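Local atomic coordinates of probable starch synthase 4, chloroplastic/amyloplastic (Arabidopsis thaliana, PDB entry 6GNE), a protein that belongs to the starch synthase family, has the two-domain GT-B glycosyltransferase fold, and binds ADP and glycans. Residues G87-G91 with L92-F96; A279-A283 with K284-G288. One frame throughout, in Å; residues are numbered along the deposited sequence.

Interaction 1: G87-G91 with L92-F96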
# COMPACT_ATOMS: atom_id res chain seq x y z
N GLY A 87 17.08 -8.56 11.94
CA GLY A 87 16.13 -9.64 12.05
C GLY A 87 15.75 -10.08 10.67
O GLY A 87 16.13 -9.45 9.69
N THR A 88 15.00 -11.15 10.60
CA THR A 88 14.58 -11.69 9.32
C THR A 88 13.07 -11.72 9.33
O THR A 88 12.46 -12.26 10.25
CB THR A 88 15.19 -13.06 9.07
OG1 THR A 88 16.62 -12.95 9.13
CG2 THR A 88 14.80 -13.59 7.71
N VAL A 89 12.49 -11.05 8.33
CA VAL A 89 11.06 -10.90 8.22
C VAL A 89 10.68 -11.51 6.88
O VAL A 89 10.99 -10.96 5.80
CB VAL A 89 10.62 -9.43 8.29
CG1 VAL A 89 9.10 -9.31 8.16
CG2 VAL A 89 11.12 -8.78 9.58
N GLU A 90 10.04 -12.67 6.98
CA GLU A 90 9.64 -13.49 5.86
C GLU A 90 10.73 -13.73 4.82
O GLU A 90 10.54 -13.52 3.62
CB GLU A 90 8.29 -13.00 5.32
CG GLU A 90 7.16 -13.63 6.17
CD GLU A 90 5.80 -13.02 5.95
OE1 GLU A 90 5.59 -12.48 4.83
OE2 GLU A 90 4.98 -13.08 6.91
N GLY A 91 11.88 -14.16 5.33
CA GLY A 91 13.05 -14.44 4.52
C GLY A 91 13.85 -13.23 4.09
O GLY A 91 14.91 -13.41 3.52
N LEU A 92 13.38 -12.01 4.34
CA LEU A 92 14.17 -10.83 4.00
C LEU A 92 15.02 -10.37 5.19
O LEU A 92 14.51 -10.30 6.30
CB LEU A 92 13.26 -9.69 3.51
CG LEU A 92 12.56 -10.00 2.20
CD1 LEU A 92 11.36 -9.10 2.05
CD2 LEU A 92 13.49 -9.92 1.01
N PRO A 93 16.30 -10.05 4.97
CA PRO A 93 17.06 -9.38 6.03
C PRO A 93 16.58 -7.95 6.25
O PRO A 93 16.37 -7.22 5.30
CB PRO A 93 18.51 -9.38 5.51
CG PRO A 93 18.52 -10.25 4.32
CD PRO A 93 17.12 -10.28 3.78
N VAL A 94 16.41 -7.55 7.51
CA VAL A 94 15.95 -6.21 7.85
C VAL A 94 16.87 -5.60 8.90
O VAL A 94 17.36 -6.29 9.78
CB VAL A 94 14.51 -6.24 8.39
CG1 VAL A 94 13.98 -4.82 8.60
CG2 VAL A 94 13.62 -7.02 7.42
N HIS A 95 17.10 -4.29 8.76
CA HIS A 95 17.84 -3.47 9.71
C HIS A 95 16.84 -2.47 10.27
O HIS A 95 16.28 -1.69 9.53
CB HIS A 95 19.01 -2.75 9.03
CG HIS A 95 20.19 -3.64 8.76
ND1 HIS A 95 20.32 -4.38 7.60
CD2 HIS A 95 21.28 -3.93 9.52
CE1 HIS A 95 21.44 -5.08 7.66
NE2 HIS A 95 22.04 -4.83 8.82
N PHE A 96 16.61 -2.53 11.57
CA PHE A 96 15.73 -1.59 12.26
C PHE A 96 16.57 -0.56 13.00
O PHE A 96 17.43 -0.91 13.80
CB PHE A 96 14.87 -2.32 13.30
CG PHE A 96 14.09 -3.49 12.77
CD1 PHE A 96 14.64 -4.75 12.77
CD2 PHE A 96 12.79 -3.33 12.33
CE1 PHE A 96 13.92 -5.83 12.32
CE2 PHE A 96 12.05 -4.41 11.88
CZ PHE A 96 12.63 -5.65 11.86
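Val89 and Leu92 face each other at the end of a tight beta hairpin. Their backbones exchange two hydrogen bonds. Val89 N reaches Leu92 O at 3.0 Å. The return bond, Leu92 N to Val89 O, is also 3.0 Å. Further along, Gly87 and Val94 form a second hydrogen-bonded pair, with Val94 N to Gly87 O at 2.9 Å. Thr88 and Pro93 make the non-hydrogen-bonded pair between them, where Thr88 CA sends a CA-H...O contact to Leu92 O at 3.3 Å.

On the face that carries Val89, Leu92 and Val94, the contact is apolar. The methyl CG2 of Val89 meets CG2 of Val94 at 3.7 Å. In both valines this branch lies beside the backbone N, while CG1 is anti to it (chi1 180° in Val89). Phe96 lays its ring along the same face. The ring edge meets Val89, with CZ 4.2 Å from Val89 CG2, and CG1 of Val94 sits over one ring face, toward the rim.

Glu90 and Gly91 form the corner of a type I' beta turn, both with positive phi. The Glu90 side chain leads away and makes a salt bridge with Lys37 through OE1. Gly91 O accepts from Gln40. Met19 packs on Val89 and Leu92, and strand 45-51 lines Leu92, Val94 and Phe96. The hairpin joins strands 78-89 and 92-100, and helix 27-41 touches it through Lys37 and Gln40.

Four backbone bonds fix the register, and the face with Val89, Leu92 and Val94 is apolar and buried. The turn is tied to helix 27-41 by a charge pair and an amide, which would limit how far its tip can swing.

Interaction 2: A279-A283 with K284-G288; sequences AQFNA and KDLQG
Asn282 reaches forward along the chain with its side-chain amide and makes one hydrogen bond there. OD1 accepts from Lys284 N at 3.0 Å, and the donor is tilted 33° from the plane of the amide carbonyl. CG sits between the backbone N and the carbonyl carbon (chi1 58°), which brings OD1 to the N-H of Lys284, two residues on. The start of the Lys284 side chain crosses this amide at about a right angle. Its CB and CG both lie 3.4 Å from Asn282 OD1. Beyond CG the lysine bends at chi2 and chi3 and its end leads away.

Phe281 has a similar first torsion (chi1 64°), and this sets its ring beside Gly288. Its CB lies near Asp285 O. The ring then leans obliquely past Gly288, with CD1 3.9 Å from Gly288 C. Leu286 begins by pointing away, yet its branch CD2 comes back to lie 3.7 Å from Asn282 O. Met477 of helix 466-477 touches Phe281, Ala283 and Leu286.

The backbone here is a type I beta turn from Asn282 to Asp285, and the Asn282 side chain adds an Asx turn to it. Asp285 N donates to Asn282 O at 2.9 Å; the opposite bond, Asn282 N to Asp285 O, is weak at 3.4 Å. This single antiparallel bridge lies in the loop between strand 257-259 and helix 287-300.

A water sits between the two arms. It donates to Asp285 O at 2.7 Å and to Gln280 O, and it accepts from Gly288 N, in helix 287-300. Gly288 CA points a C-H at Gln280 O as well. The Gln280 side chain itself leads away, and its NE2 is bonded to Asp274 O.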
# COMPACT_ATOMS: atom_id res chain seq x y z
N ALA A 279 -11.12 -22.95 7.13
CA ALA A 279 -10.95 -23.94 6.07
C ALA A 279 -10.22 -23.35 4.88
O ALA A 279 -10.28 -22.16 4.61
CB ALA A 279 -12.30 -24.51 5.65
N GLN A 280 -9.53 -24.22 4.17
CA GLN A 280 -8.68 -23.87 3.06
C GLN A 280 -9.49 -24.17 1.80
O GLN A 280 -10.40 -24.95 1.83
CB GLN A 280 -7.37 -24.69 3.08
CG GLN A 280 -6.75 -25.04 4.46
CD GLN A 280 -5.93 -23.91 5.06
OE1 GLN A 280 -4.74 -24.07 5.27
NE2 GLN A 280 -6.55 -22.77 5.31
N PHE A 281 -9.14 -23.52 0.70
CA PHE A 281 -9.78 -23.77 -0.60
C PHE A 281 -8.93 -23.19 -1.71
O PHE A 281 -7.96 -22.48 -1.46
CB PHE A 281 -11.19 -23.19 -0.64
CG PHE A 281 -11.25 -21.68 -0.52
CD1 PHE A 281 -11.05 -21.05 0.69
CD2 PHE A 281 -11.57 -20.91 -1.62
CE1 PHE A 281 -11.14 -19.67 0.80
CE2 PHE A 281 -11.66 -19.53 -1.51
CZ PHE A 281 -11.44 -18.90 -0.30
N ASN A 282 -9.30 -23.48 -2.94
CA ASN A 282 -8.56 -22.99 -4.09
C ASN A 282 -9.48 -22.96 -5.30
O ASN A 282 -10.63 -23.41 -5.22
CB ASN A 282 -7.29 -23.86 -4.33
CG ASN A 282 -7.60 -25.35 -4.56
OD1 ASN A 282 -7.93 -25.78 -5.68
ND2 ASN A 282 -7.51 -26.15 -3.49
N ALA A 283 -8.95 -22.45 -6.41
CA ALA A 283 -9.69 -22.39 -7.68
C ALA A 283 -10.43 -23.68 -8.06
O ALA A 283 -11.48 -23.61 -8.68
CB ALA A 283 -8.75 -21.94 -8.82
N LYS A 284 -9.89 -24.84 -7.68
CA LYS A 284 -10.45 -26.12 -8.08
C LYS A 284 -11.41 -26.73 -7.05
O LYS A 284 -11.97 -27.80 -7.32
CB LYS A 284 -9.36 -27.17 -8.38
CG LYS A 284 -8.02 -26.73 -8.91
CD LYS A 284 -7.92 -26.82 -10.43
CE LYS A 284 -8.44 -25.55 -11.10
NZ LYS A 284 -8.27 -25.57 -12.58
N ASP A 285 -11.63 -26.08 -5.91
CA ASP A 285 -12.44 -26.68 -4.82
C ASP A 285 -12.91 -25.59 -3.85
O ASP A 285 -12.18 -25.21 -2.94
CB ASP A 285 -11.60 -27.78 -4.11
CG ASP A 285 -12.27 -28.38 -2.88
OD1 ASP A 285 -13.52 -28.37 -2.73
OD2 ASP A 285 -11.52 -28.88 -2.03
N LEU A 286 -14.12 -25.09 -4.06
CA LEU A 286 -14.67 -23.97 -3.31
C LEU A 286 -15.45 -24.34 -2.05
O LEU A 286 -15.97 -23.48 -1.34
CB LEU A 286 -15.59 -23.18 -4.25
CG LEU A 286 -14.96 -22.71 -5.55
CD1 LEU A 286 -16.05 -22.19 -6.48
CD2 LEU A 286 -13.90 -21.68 -5.23
N GLN A 287 -15.59 -25.62 -1.79
CA GLN A 287 -16.09 -26.18 -0.53
C GLN A 287 -15.74 -25.28 0.67
O GLN A 287 -16.64 -24.73 1.33
CB GLN A 287 -15.47 -27.58 -0.33
CG GLN A 287 -15.92 -28.35 0.88
CD GLN A 287 -16.57 -29.63 0.43
OE1 GLN A 287 -17.65 -29.61 -0.17
NE2 GLN A 287 -15.90 -30.76 0.69
N GLY A 288 -14.45 -25.10 0.89
CA GLY A 288 -13.94 -24.31 2.00
C GLY A 288 -14.31 -22.84 2.01
O GLY A 288 -14.26 -22.21 3.07
O HOH W 1 -12.02 -26.37 -0.54

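How the interactions relate
Both contacts are local turns, and they follow one another along the chain. Interaction 1 is a two-strand hairpin in the mixed sheet, while interaction 2 lies in a loop on the way to helix 287-300, ahead of the parallel sheet that contains strand 311-317. Their centres are 32 Å apart and their nearest atoms about 15 Å apart, so they do not touch. Interaction 1 lies closer to the centre of the chain, at 19 Å against 27 Å. At its turn, the side chain of Glu90 is about 12 Å from the bound ADP. This is consistent with a hairpin tip near the cleft between the two GT-B domains, where the nucleotide binds in this fold.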